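Local coordinates for protein lectin (Polyandrocarpa misakiensis, PDB 1BYF) that binds galactose in a calcium-dependent manner as a homodimeric C-type lectin and takes part in the tunicate's defence against microorganisms, at residues Glu4-Ser8 against Ile42-Thr46; Met12-Ala17 against Trp54-Leu60; Leu28-Arg34 against Trp69-Val73; Ala17-Cys21 against Arg116-Glu120. All coordinates share one frame; numbering follows the deposited sequence.

Overall arrangement
All four contacts lie within one C-type lectin domain. Contacts 1, 2 and 4 are buried, contact 3 only partly so. Contacts 1 and 4 pack the two helices, 36-49 and 14-22, against the sheet that holds the neighbouring strands 3-8 and 115-122, the first through stacked phenyl rings and aliphatic groups, the second through a disulfide. Contact 2 uses helix 14-22 again and shares Ala17 with contact 4, but adds hydrogen bonds donated by a tryptophan and a tyrosine. Contact 3 joins two loops, and there a salt bridge lies beside the tryptophan. Main-chain bonds from Gly56 to Val29 and Asn70 connect contacts 2 and 3, while Glu120 bonds contact 4 to contact 3.

Contact 1: residues Glu4-Ser8 against Ile42-Thr46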
loop_
_atom_site.group_PDB
_atom_site.type_symbol
_atom_site.label_atom_id
_atom_site.label_comp_id
_atom_site.label_asym_id
_atom_site.label_seq_id
_atom_site.Cartn_x
_atom_site.Cartn_y
_atom_site.Cartn_z
ATOM N N GLU A 4 -6.924 1.348 -5.737
ATOM C CA GLU A 4 -6.889 1.286 -4.302
ATOM C C GLU A 4 -6.054 0.012 -4.020
ATOM O O GLU A 4 -6.401 -1.026 -4.581
ATOM C CB GLU A 4 -8.223 1.114 -3.616
ATOM C CG GLU A 4 -9.003 2.376 -3.324
ATOM C CD GLU A 4 -10.376 2.071 -2.768
ATOM O OE1 GLU A 4 -10.649 0.895 -2.438
ATOM O OE2 GLU A 4 -11.238 2.958 -2.617
ATOM N N ILE A 5 -4.989 0.158 -3.263
ATOM C CA ILE A 5 -4.135 -0.992 -2.962
ATOM C C ILE A 5 -4.043 -1.162 -1.445
ATOM O O ILE A 5 -3.714 -0.221 -0.730
ATOM C CB ILE A 5 -2.728 -0.829 -3.549
ATOM C CG1 ILE A 5 -2.789 -0.632 -5.066
ATOM C CG2 ILE A 5 -1.839 -2.011 -3.185
ATOM C CD1 ILE A 5 -3.332 -1.806 -5.855
ATOM N N LEU A 6 -4.366 -2.359 -0.984
ATOM C CA LEU A 6 -4.328 -2.652 0.445
ATOM C C LEU A 6 -3.247 -3.700 0.714
ATOM O O LEU A 6 -3.233 -4.724 0.045
ATOM C CB LEU A 6 -5.700 -3.155 0.891
ATOM C CG LEU A 6 -5.804 -3.793 2.279
ATOM C CD1 LEU A 6 -5.412 -2.829 3.383
ATOM C CD2 LEU A 6 -7.228 -4.278 2.536
ATOM N N PHE A 7 -2.340 -3.431 1.628
ATOM C CA PHE A 7 -1.291 -4.367 2.011
ATOM C C PHE A 7 -1.601 -4.814 3.444
ATOM O O PHE A 7 -1.882 -3.934 4.268
ATOM C CB PHE A 7 0.093 -3.737 2.009
ATOM C CG PHE A 7 0.622 -3.255 0.694
ATOM C CD1 PHE A 7 0.357 -1.970 0.248
ATOM C CD2 PHE A 7 1.415 -4.081 -0.088
ATOM C CE1 PHE A 7 0.861 -1.527 -0.960
ATOM C CE2 PHE A 7 1.925 -3.643 -1.296
ATOM C CZ PHE A 7 1.647 -2.368 -1.736
ATOM N N SER A 8 -1.530 -6.095 3.734
ATOM C CA SER A 8 -1.800 -6.549 5.096
ATOM C C SER A 8 -0.702 -7.465 5.624
ATOM O O SER A 8 -0.248 -8.381 4.937
ATOM C CB SER A 8 -3.166 -7.228 5.207
ATOM O OG SER A 8 -3.305 -7.774 6.515
ATOM N N ILE A 42 4.070 -1.105 -5.922
ATOM C CA ILE A 42 3.744 -2.284 -5.125
ATOM C C ILE A 42 5.029 -3.012 -4.748
ATOM O O ILE A 42 5.227 -3.328 -3.570
ATOM C CB ILE A 42 2.757 -3.220 -5.854
ATOM C CG1 ILE A 42 1.336 -2.631 -5.852
ATOM C CG2 ILE A 42 2.725 -4.610 -5.231
ATOM C CD1 ILE A 42 0.384 -3.291 -6.830
ATOM N N LEU A 43 5.907 -3.255 -5.717
ATOM C CA LEU A 43 7.154 -3.957 -5.448
ATOM C C LEU A 43 8.108 -3.123 -4.606
ATOM O O LEU A 43 8.905 -3.709 -3.869
ATOM C CB LEU A 43 7.825 -4.453 -6.729
ATOM C CG LEU A 43 7.151 -5.644 -7.425
ATOM C CD1 LEU A 43 7.876 -5.991 -8.721
ATOM C CD2 LEU A 43 7.108 -6.858 -6.502
ATOM N N ALA A 44 8.024 -1.796 -4.664
ATOM C CA ALA A 44 8.888 -0.966 -3.827
ATOM C C ALA A 44 8.511 -1.158 -2.357
ATOM O O ALA A 44 9.365 -1.187 -1.472
ATOM C CB ALA A 44 8.800 0.500 -4.208
ATOM N N PHE A 45 7.217 -1.329 -2.096
ATOM C CA PHE A 45 6.729 -1.539 -0.737
ATOM C C PHE A 45 7.171 -2.910 -0.223
ATOM O O PHE A 45 7.696 -3.047 0.883
ATOM C CB PHE A 45 5.207 -1.432 -0.688
ATOM C CG PHE A 45 4.522 -1.519 0.643
ATOM C CD1 PHE A 45 4.311 -2.742 1.267
ATOM C CD2 PHE A 45 4.063 -0.382 1.277
ATOM C CE1 PHE A 45 3.664 -2.817 2.490
ATOM C CE2 PHE A 45 3.411 -0.443 2.497
ATOM C CZ PHE A 45 3.209 -1.666 3.107
ATOM N N THR A 46 6.908 -3.951 -1.017
ATOM C CA THR A 46 7.259 -5.304 -0.594
ATOM C C THR A 46 8.765 -5.483 -0.470
ATOM O O THR A 46 9.213 -6.278 0.361
ATOM C CB THR A 46 6.652 -6.386 -1.501
ATOM O OG1 THR A 46 7.229 -6.264 -2.803
ATOM C CG2 THR A 46 5.140 -6.204 -1.582
#
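With CG of Phe7 anti to its own carbonyl carbon (chi1 -64°) and CG of Phe45 anti to its backbone N (chi1 -176°), the phenyl rings reach out from strand and helix and overlap face to face. This is helix-on-sheet packing in the C-type lectin fold: helix 36-49 lies over strand 3-8, the two short segments running nearly in the same direction. The ring centroids are 3.8 Å apart and the planes diverge by 15°, while the side chains slide past each other in opposite senses. The rings overlap extensively with a slight offset, CD1 of Phe45 lying 3.5 Å from CD2 of Phe7. Ile42 meets the same Phe7 ring at its edge, its CA near the ring plane and its CG2 4.1 Å from Phe7 CE2. Farther back along the strand, Ile5 and Ile42 cross at about a right angle, touching through their CD1 methyls, 4.1 Å apart. No hydrogen bond joins the segments. Strand 3-8 also pairs antiparallel with a strand of the second subunit, where Phe7 packs on Phe7 of that chain. One turn of helix beyond Ile42, the methyl CG2 of Thr46 approaches Phe7 CE2 obliquely at 4.1 Å.

Contact 2: residues Met12-Ala17 against Trp54-Leu60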
loop_
_atom_site.group_PDB
_atom_site.type_symbol
_atom_site.label_atom_id
_atom_site.label_comp_id
_atom_site.label_asym_id
_atom_site.label_seq_id
_atom_site.Cartn_x
_atom_site.Cartn_y
_atom_site.Cartn_z
ATOM N N MET A 12 -2.149 -15.689 5.553
ATOM C CA MET A 12 -3.170 -16.658 5.232
ATOM C C MET A 12 -2.728 -17.521 4.035
ATOM O O MET A 12 -1.796 -17.138 3.337
ATOM C CB MET A 12 -4.415 -15.972 4.683
ATOM C CG MET A 12 -5.493 -15.432 5.570
ATOM S SD MET A 12 -6.127 -13.904 4.781
ATOM C CE MET A 12 -5.109 -12.727 5.672
ATOM N N ASN A 13 -3.533 -18.558 3.807
ATOM C CA ASN A 13 -3.301 -19.376 2.615
ATOM C C ASN A 13 -3.935 -18.616 1.445
ATOM O O ASN A 13 -4.596 -17.588 1.638
ATOM C CB ASN A 13 -3.825 -20.795 2.742
ATOM C CG ASN A 13 -5.299 -20.918 3.039
ATOM O OD1 ASN A 13 -6.103 -20.075 2.627
ATOM N ND2 ASN A 13 -5.679 -21.972 3.760
ATOM N N TYR A 14 -3.737 -19.105 0.238
ATOM C CA TYR A 14 -4.236 -18.464 -0.966
ATOM C C TYR A 14 -5.747 -18.327 -1.027
ATOM O O TYR A 14 -6.240 -17.240 -1.365
ATOM C CB TYR A 14 -3.705 -19.237 -2.176
ATOM C CG TYR A 14 -4.106 -18.653 -3.509
ATOM C CD1 TYR A 14 -3.414 -17.571 -4.027
ATOM C CD2 TYR A 14 -5.172 -19.170 -4.238
ATOM C CE1 TYR A 14 -3.757 -17.018 -5.245
ATOM C CE2 TYR A 14 -5.521 -18.626 -5.463
ATOM C CZ TYR A 14 -4.810 -17.555 -5.959
ATOM O OH TYR A 14 -5.138 -16.987 -7.168
ATOM N N ALA A 15 -6.484 -19.390 -0.709
ATOM C CA ALA A 15 -7.944 -19.294 -0.753
ATOM C C ALA A 15 -8.412 -18.194 0.202
ATOM O O ALA A 15 -9.211 -17.338 -0.172
ATOM C CB ALA A 15 -8.618 -20.610 -0.402
ATOM N N ASP A 16 -7.900 -18.223 1.427
ATOM C CA ASP A 16 -8.284 -17.251 2.441
ATOM C C ASP A 16 -7.910 -15.827 2.042
ATOM O O ASP A 16 -8.637 -14.895 2.383
ATOM C CB ASP A 16 -7.692 -17.623 3.800
ATOM C CG ASP A 16 -8.353 -18.858 4.394
ATOM O OD1 ASP A 16 -9.445 -19.249 3.927
ATOM O OD2 ASP A 16 -7.791 -19.463 5.328
ATOM N N ALA A 17 -6.808 -15.664 1.316
ATOM C CA ALA A 17 -6.411 -14.332 0.864
ATOM C C ALA A 17 -7.473 -13.800 -0.104
ATOM O O ALA A 17 -7.834 -12.624 -0.053
ATOM C CB ALA A 17 -5.050 -14.345 0.206
ATOM N N TRP A 54 0.887 -12.950 -1.202
ATOM C CA TRP A 54 0.097 -13.611 -2.235
ATOM C C TRP A 54 -0.263 -12.575 -3.303
ATOM O O TRP A 54 -0.395 -11.389 -2.992
ATOM C CB TRP A 54 -1.210 -14.158 -1.685
ATOM C CG TRP A 54 -1.102 -15.414 -0.882
ATOM C CD1 TRP A 54 -1.459 -15.601 0.420
ATOM C CD2 TRP A 54 -0.606 -16.675 -1.361
ATOM N NE1 TRP A 54 -1.206 -16.905 0.781
ATOM C CE2 TRP A 54 -0.685 -17.581 -0.288
ATOM C CE3 TRP A 54 -0.098 -17.115 -2.584
ATOM C CZ2 TRP A 54 -0.277 -18.913 -0.404
ATOM C CZ3 TRP A 54 0.309 -18.439 -2.700
ATOM C CH2 TRP A 54 0.214 -19.323 -1.615
ATOM N N VAL A 55 -0.415 -13.022 -4.534
ATOM C CA VAL A 55 -0.899 -12.198 -5.634
ATOM C C VAL A 55 -2.033 -13.020 -6.277
ATOM O O VAL A 55 -2.150 -14.223 -6.012
ATOM C CB VAL A 55 0.103 -11.734 -6.687
ATOM C CG1 VAL A 55 1.212 -10.892 -6.057
ATOM C CG2 VAL A 55 0.709 -12.887 -7.484
ATOM N N GLY A 56 -2.879 -12.378 -7.067
ATOM C CA GLY A 56 -4.024 -13.034 -7.653
ATOM C C GLY A 56 -3.777 -13.821 -8.921
ATOM O O GLY A 56 -4.380 -13.494 -9.949
ATOM N N ALA A 57 -2.935 -14.846 -8.869
ATOM C CA ALA A 57 -2.689 -15.675 -10.050
ATOM C C ALA A 57 -2.518 -17.124 -9.611
ATOM O O ALA A 57 -2.027 -17.396 -8.511
ATOM C CB ALA A 57 -1.506 -15.170 -10.848
ATOM N N ASP A 58 -2.963 -18.046 -10.467
ATOM C CA ASP A 58 -2.863 -19.473 -10.150
ATOM C C ASP A 58 -3.086 -20.318 -11.399
ATOM O O ASP A 58 -3.409 -19.768 -12.456
ATOM C CB ASP A 58 -3.883 -19.812 -9.063
ATOM C CG ASP A 58 -5.315 -19.574 -9.507
ATOM O OD1 ASP A 58 -5.791 -20.314 -10.398
ATOM O OD2 ASP A 58 -5.985 -18.657 -8.991
ATOM N N ASN A 59 -2.889 -21.631 -11.295
ATOM C CA ASN A 59 -3.080 -22.520 -12.442
ATOM C C ASN A 59 -4.321 -23.394 -12.281
ATOM O O ASN A 59 -4.437 -24.429 -12.950
ATOM C CB ASN A 59 -1.843 -23.420 -12.582
ATOM C CG ASN A 59 -1.782 -24.549 -11.575
ATOM O OD1 ASN A 59 -2.523 -24.611 -10.589
ATOM N ND2 ASN A 59 -0.876 -25.500 -11.817
ATOM N N LEU A 60 -5.216 -23.041 -11.373
ATOM C CA LEU A 60 -6.370 -23.857 -11.043
ATOM C C LEU A 60 -7.380 -24.117 -12.143
ATOM O O LEU A 60 -8.045 -25.169 -12.098
ATOM C CB LEU A 60 -7.075 -23.281 -9.797
ATOM C CG LEU A 60 -6.143 -23.076 -8.588
ATOM C CD1 LEU A 60 -6.883 -22.407 -7.434
ATOM C CD2 LEU A 60 -5.560 -24.409 -8.124
#
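Tyr14 spans this contact from the first turn of helix 14-22, passing over the indole of Trp54, CB first and then the ring edge, to end at Asp58. Its CB sits over the six-membered ring of Trp54, 3.8 Å from the centroid and almost on the ring normal, a CH-pi contact. From there CG runs anti to the backbone N (chi1 -178°), turning the phenol edge toward that face; the planes stand at 74°, and Tyr14 CD1 is 3.6 Å from Trp54 CE3. Farther out, CE1 has Val55 O beside it in the ring plane, while CE2 nears Leu60 CD1. At the tip, OH donates to OD2 of Asp58 over 2.6 Å, using the anti lone pair of that oxygen; Ala57 O, 3.4 Å from Tyr14 OH, is a neighbour but not a hydrogen-bond partner. OD1 of the same carboxylate accepts from Leu60 N in an Asx turn, so both oxygens are engaged. The indole is fixed at its other end, where Trp54 NE1 donates to Met12 O (2.6 Å, 151° at the hydrogen), nearly in the ring plane. Asn13 N-caps the helix, its OD1 taking the amide of Asp16. Ala17 CB touches Trp54 CD1. Helix 14-22 is fastened at its start to strand 53-55 and, past the corner at Gly56, to strand 57-58, while Tyr14 also packs on Leu28 of strand 27-28 and Cys96 of strand 96-100.

Contact 3: residues Leu28-Arg34 against Trp69-Val73; sequences LVSSAMR and WNDGV
Asp71 OD2 accepts the shortest polar bond here, from Arg34 NH2 at 2.7 Å and nearly straight (171° at the hydrogen), on its syn lone pair and in the plane of the guanidinium. Arg34 NH1 bonds mainly to Asp71 OD1 at 3.1 Å, also on the syn side but tilted from the guanidinium plane, with a weak second bond to OD2. Arg34 thus grips the carboxylate end-on with two nitrogens, the two planes turned 36° apart. A bend at chi3 (-63°) folds the arginine back along Trp69, and NH1 comes to 3.3 Å from Trp69 CG. The guanidinium turns its edge to the indole face, its CZ in an off-centre cation-pi interaction, and Arg34 CG adds an off-centre CH-pi contact to the five-membered ring. Across the other end of the indole, Met33 CB lies 3.5 Å from Trp69 CH2, and Ser30 CA rests near Trp69 CE3. The carboxylate is presented by a type I beta turn from Trp69 to Gly72. Two loops, one following strand 27-28 and one following strand 68-69, are joined in this way. Flanked by Ser31 CA and Val73 CB on opposite faces, the guanidinium is probably limited in its rotation, while solvent near the exposed carboxylate probably moderates the attraction.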
loop_
_atom_site.group_PDB
_atom_site.type_symbol
_atom_site.label_atom_id
_atom_site.label_comp_id
_atom_site.label_asym_id
_atom_site.label_seq_id
_atom_site.Cartn_x
_atom_site.Cartn_y
_atom_site.Cartn_z
ATOM N N LEU A 28 -7.747 -9.963 -4.828
ATOM C CA LEU A 28 -6.311 -10.234 -4.669
ATOM C C LEU A 28 -5.609 -9.538 -5.829
ATOM O O LEU A 28 -6.083 -9.650 -6.966
ATOM C CB LEU A 28 -6.076 -11.734 -4.629
ATOM C CG LEU A 28 -4.785 -12.280 -4.032
ATOM C CD1 LEU A 28 -4.524 -11.717 -2.644
ATOM C CD2 LEU A 28 -4.876 -13.812 -3.973
ATOM N N VAL A 29 -4.559 -8.775 -5.566
ATOM C CA VAL A 29 -3.908 -7.986 -6.607
ATOM C C VAL A 29 -3.688 -8.776 -7.889
ATOM O O VAL A 29 -3.202 -9.908 -7.885
ATOM C CB VAL A 29 -2.606 -7.354 -6.096
ATOM C CG1 VAL A 29 -1.511 -8.397 -5.938
ATOM C CG2 VAL A 29 -2.155 -6.215 -7.006
ATOM N N SER A 30 -4.056 -8.154 -9.012
ATOM C CA SER A 30 -3.921 -8.786 -10.319
ATOM C C SER A 30 -3.680 -7.761 -11.413
ATOM O O SER A 30 -2.540 -7.623 -11.860
ATOM C CB SER A 30 -5.152 -9.637 -10.635
ATOM O OG SER A 30 -6.327 -8.851 -10.618
ATOM N N SER A 31 -4.706 -7.045 -11.865
ATOM C CA SER A 31 -4.485 -6.065 -12.930
ATOM C C SER A 31 -3.456 -5.030 -12.514
ATOM O O SER A 31 -2.690 -4.577 -13.371
ATOM C CB SER A 31 -5.780 -5.392 -13.375
ATOM O OG SER A 31 -6.133 -4.343 -12.502
ATOM N N ALA A 32 -3.374 -4.681 -11.227
ATOM C CA ALA A 32 -2.375 -3.678 -10.833
ATOM C C ALA A 32 -0.965 -4.206 -11.055
ATOM O O ALA A 32 -0.033 -3.420 -11.267
ATOM C CB ALA A 32 -2.598 -3.185 -9.409
ATOM N N MET A 33 -0.780 -5.524 -11.040
ATOM C CA MET A 33 0.549 -6.084 -11.278
ATOM C C MET A 33 0.961 -5.977 -12.746
ATOM O O MET A 33 2.143 -6.097 -13.066
ATOM C CB MET A 33 0.621 -7.539 -10.823
ATOM C CG MET A 33 0.417 -7.731 -9.327
ATOM S SD MET A 33 1.689 -6.974 -8.321
ATOM C CE MET A 33 3.091 -8.054 -8.544
ATOM N N ARG A 34 0.004 -5.748 -13.627
ATOM C CA ARG A 34 0.281 -5.624 -15.058
ATOM C C ARG A 34 0.415 -4.162 -15.468
ATOM O O ARG A 34 0.622 -3.823 -16.632
ATOM C CB ARG A 34 -0.827 -6.313 -15.859
ATOM C CG ARG A 34 -1.040 -7.775 -15.475
ATOM C CD ARG A 34 -1.895 -8.495 -16.510
ATOM N NE ARG A 34 -3.245 -7.953 -16.605
ATOM C CZ ARG A 34 -4.295 -8.235 -15.862
ATOM N NH1 ARG A 34 -4.245 -9.112 -14.865
ATOM N NH2 ARG A 34 -5.454 -7.623 -16.107
ATOM N N TRP A 69 -4.329 -14.760 -14.099
ATOM C CA TRP A 69 -4.627 -13.725 -13.107
ATOM C C TRP A 69 -6.104 -13.917 -12.772
ATOM O O TRP A 69 -6.810 -14.469 -13.636
ATOM C CB TRP A 69 -4.340 -12.352 -13.694
ATOM C CG TRP A 69 -2.905 -11.987 -13.904
ATOM C CD1 TRP A 69 -2.236 -11.869 -15.089
ATOM C CD2 TRP A 69 -1.945 -11.686 -12.881
ATOM N NE1 TRP A 69 -0.925 -11.516 -14.869
ATOM C CE2 TRP A 69 -0.724 -11.397 -13.513
ATOM C CE3 TRP A 69 -2.012 -11.630 -11.485
ATOM C CZ2 TRP A 69 0.429 -11.058 -12.802
ATOM C CZ3 TRP A 69 -0.870 -11.297 -10.777
ATOM C CH2 TRP A 69 0.329 -11.011 -11.438
ATOM N N ASN A 70 -6.585 -13.574 -11.589
ATOM C CA ASN A 70 -7.970 -13.798 -11.224
ATOM C C ASN A 70 -8.978 -13.108 -12.149
ATOM O O ASN A 70 -10.161 -13.430 -12.037
ATOM C CB ASN A 70 -8.351 -13.270 -9.839
ATOM C CG ASN A 70 -7.338 -13.467 -8.748
ATOM O OD1 ASN A 70 -6.777 -14.560 -8.626
ATOM N ND2 ASN A 70 -7.130 -12.405 -7.974
ATOM N N ASP A 71 -8.553 -12.127 -12.929
ATOM C CA ASP A 71 -9.491 -11.440 -13.815
ATOM C C ASP A 71 -9.499 -12.091 -15.198
ATOM O O ASP A 71 -9.954 -11.515 -16.190
ATOM C CB ASP A 71 -9.191 -9.948 -13.909
ATOM C CG ASP A 71 -7.791 -9.621 -14.372
ATOM O OD1 ASP A 71 -6.928 -10.525 -14.423
ATOM O OD2 ASP A 71 -7.546 -8.432 -14.685
ATOM N N GLY A 72 -8.970 -13.304 -15.278
ATOM C CA GLY A 72 -8.951 -14.086 -16.495
ATOM C C GLY A 72 -7.826 -13.824 -17.467
ATOM O O GLY A 72 -7.718 -14.533 -18.473
ATOM N N VAL A 73 -6.997 -12.819 -17.216
ATOM C CA VAL A 73 -5.887 -12.505 -18.113
ATOM C C VAL A 73 -4.718 -13.439 -17.818
ATOM O O VAL A 73 -4.429 -13.767 -16.664
ATOM C CB VAL A 73 -5.470 -11.032 -17.988
ATOM C CG1 VAL A 73 -4.270 -10.688 -18.851
ATOM C CG2 VAL A 73 -6.649 -10.129 -18.360
#

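Contact 4: residues Ala17-Cys21 against Arg116-Glu120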
loop_
_atom_site.group_PDB
_atom_site.type_symbol
_atom_site.label_atom_id
_atom_site.label_comp_id
_atom_site.label_asym_id
_atom_site.label_seq_id
_atom_site.Cartn_x
_atom_site.Cartn_y
_atom_site.Cartn_z
ATOM N N ALA A 17 -6.808 -15.664 1.316
ATOM C CA ALA A 17 -6.411 -14.332 0.864
ATOM C C ALA A 17 -7.473 -13.800 -0.104
ATOM O O ALA A 17 -7.834 -12.624 -0.053
ATOM C CB ALA A 17 -5.050 -14.345 0.206
ATOM N N GLY A 18 -7.971 -14.665 -0.985
ATOM C CA GLY A 18 -8.997 -14.251 -1.942
ATOM C C GLY A 18 -10.246 -13.756 -1.218
ATOM O O GLY A 18 -10.792 -12.689 -1.498
ATOM N N THR A 19 -10.716 -14.533 -0.258
ATOM C CA THR A 19 -11.885 -14.207 0.546
ATOM C C THR A 19 -11.662 -12.939 1.364
ATOM O O THR A 19 -12.561 -12.117 1.544
ATOM C CB THR A 19 -12.158 -15.374 1.526
ATOM O OG1 THR A 19 -12.393 -16.564 0.759
ATOM C CG2 THR A 19 -13.362 -15.089 2.403
ATOM N N TYR A 20 -10.452 -12.803 1.892
ATOM C CA TYR A 20 -10.067 -11.638 2.684
ATOM C C TYR A 20 -10.287 -10.367 1.869
ATOM O O TYR A 20 -10.887 -9.402 2.340
ATOM C CB TYR A 20 -8.597 -11.778 3.095
ATOM C CG TYR A 20 -8.014 -10.599 3.839
ATOM C CD1 TYR A 20 -7.552 -9.487 3.148
ATOM C CD2 TYR A 20 -7.923 -10.592 5.225
ATOM C CE1 TYR A 20 -7.021 -8.400 3.811
ATOM C CE2 TYR A 20 -7.382 -9.514 5.902
ATOM C CZ TYR A 20 -6.938 -8.424 5.187
ATOM O OH TYR A 20 -6.416 -7.316 5.817
ATOM N N CYS A 21 -9.780 -10.367 0.636
ATOM C CA CYS A 21 -9.916 -9.203 -0.234
ATOM C C CYS A 21 -11.373 -8.990 -0.640
ATOM O O CYS A 21 -11.895 -7.876 -0.630
ATOM C CB CYS A 21 -9.031 -9.310 -1.472
ATOM S SG CYS A 21 -7.246 -9.333 -1.176
ATOM N N ARG A 116 1.519 -12.989 3.365
ATOM C CA ARG A 116 0.839 -11.698 3.492
ATOM C C ARG A 116 -0.085 -11.499 2.300
ATOM O O ARG A 116 -0.053 -12.257 1.331
ATOM C CB ARG A 116 1.860 -10.578 3.663
ATOM C CG ARG A 116 2.470 -10.520 5.060
ATOM C CD ARG A 116 3.631 -9.540 5.118
ATOM N NE ARG A 116 4.020 -9.209 6.482
ATOM C CZ ARG A 116 4.610 -10.018 7.351
ATOM N NH1 ARG A 116 4.930 -11.272 7.034
ATOM N NH2 ARG A 116 4.894 -9.573 8.573
ATOM N N VAL A 117 -0.930 -10.483 2.384
ATOM C CA VAL A 117 -1.940 -10.241 1.366
ATOM C C VAL A 117 -1.909 -8.832 0.789
ATOM O O VAL A 117 -1.689 -7.846 1.487
ATOM C CB VAL A 117 -3.335 -10.496 1.985
ATOM C CG1 VAL A 117 -4.438 -10.362 0.934
ATOM C CG2 VAL A 117 -3.395 -11.886 2.624
ATOM N N ILE A 118 -2.171 -8.766 -0.507
ATOM C CA ILE A 118 -2.255 -7.531 -1.260
ATOM C C ILE A 118 -3.569 -7.545 -2.045
ATOM O O ILE A 118 -3.789 -8.458 -2.843
ATOM C CB ILE A 118 -1.110 -7.337 -2.268
ATOM C CG1 ILE A 118 0.233 -7.491 -1.551
ATOM C CG2 ILE A 118 -1.213 -5.970 -2.937
ATOM C CD1 ILE A 118 1.422 -7.474 -2.491
ATOM N N CYS A 119 -4.410 -6.552 -1.784
ATOM C CA CYS A 119 -5.675 -6.439 -2.486
ATOM C C CYS A 119 -5.687 -5.173 -3.348
ATOM O O CYS A 119 -4.969 -4.212 -3.061
ATOM C CB CYS A 119 -6.864 -6.351 -1.535
ATOM S SG CYS A 119 -6.879 -7.571 -0.216
ATOM N N GLU A 120 -6.524 -5.216 -4.382
ATOM C CA GLU A 120 -6.686 -4.096 -5.288
ATOM C C GLU A 120 -8.168 -3.806 -5.551
ATOM O O GLU A 120 -9.052 -4.641 -5.376
ATOM C CB GLU A 120 -6.007 -4.340 -6.640
ATOM C CG GLU A 120 -6.693 -5.348 -7.550
ATOM C CD GLU A 120 -6.154 -5.406 -8.961
ATOM O OE1 GLU A 120 -4.926 -5.522 -9.167
ATOM O OE2 GLU A 120 -6.967 -5.351 -9.923
#
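Ala17 begins the contact, its CB resting 3.8 Å from CG2 of Val117 on the central strand 115-122. Tyr20, on the next turn of the helix, has CG anti to its backbone N (chi1 176°), which lays the ring beside the strand: CD1 touches Val117 CG1 at 3.9 Å, and the sulfur of Cys119 stands at the ring edge, in its plane, 5.2 Å from the centroid. The phenol OH lies near strand 3-8 and is hydrogen-bonded to Glu4 OE2 of the second subunit, so this helix also takes part in the dimer interface. Cys21 completes the segment with a disulfide to Cys119, SG to SG 2.0 Å, with a torsion of -79° about the S-S bond. Val117 CG1 meets both Tyr20 CD1 and Cys21 SG, 3.7 Å from that sulfur, so this one valine is touched by Ala17, Tyr20 and Cys21, two residues before Cys119. The axes of segments 17-21 and 116-120 make an angle of 43°, and no hydrogen bond joins the two segments. A disulfide tying the first helix to the last strand, near the C-terminal end of the domain, is a hallmark of the C-type lectin fold.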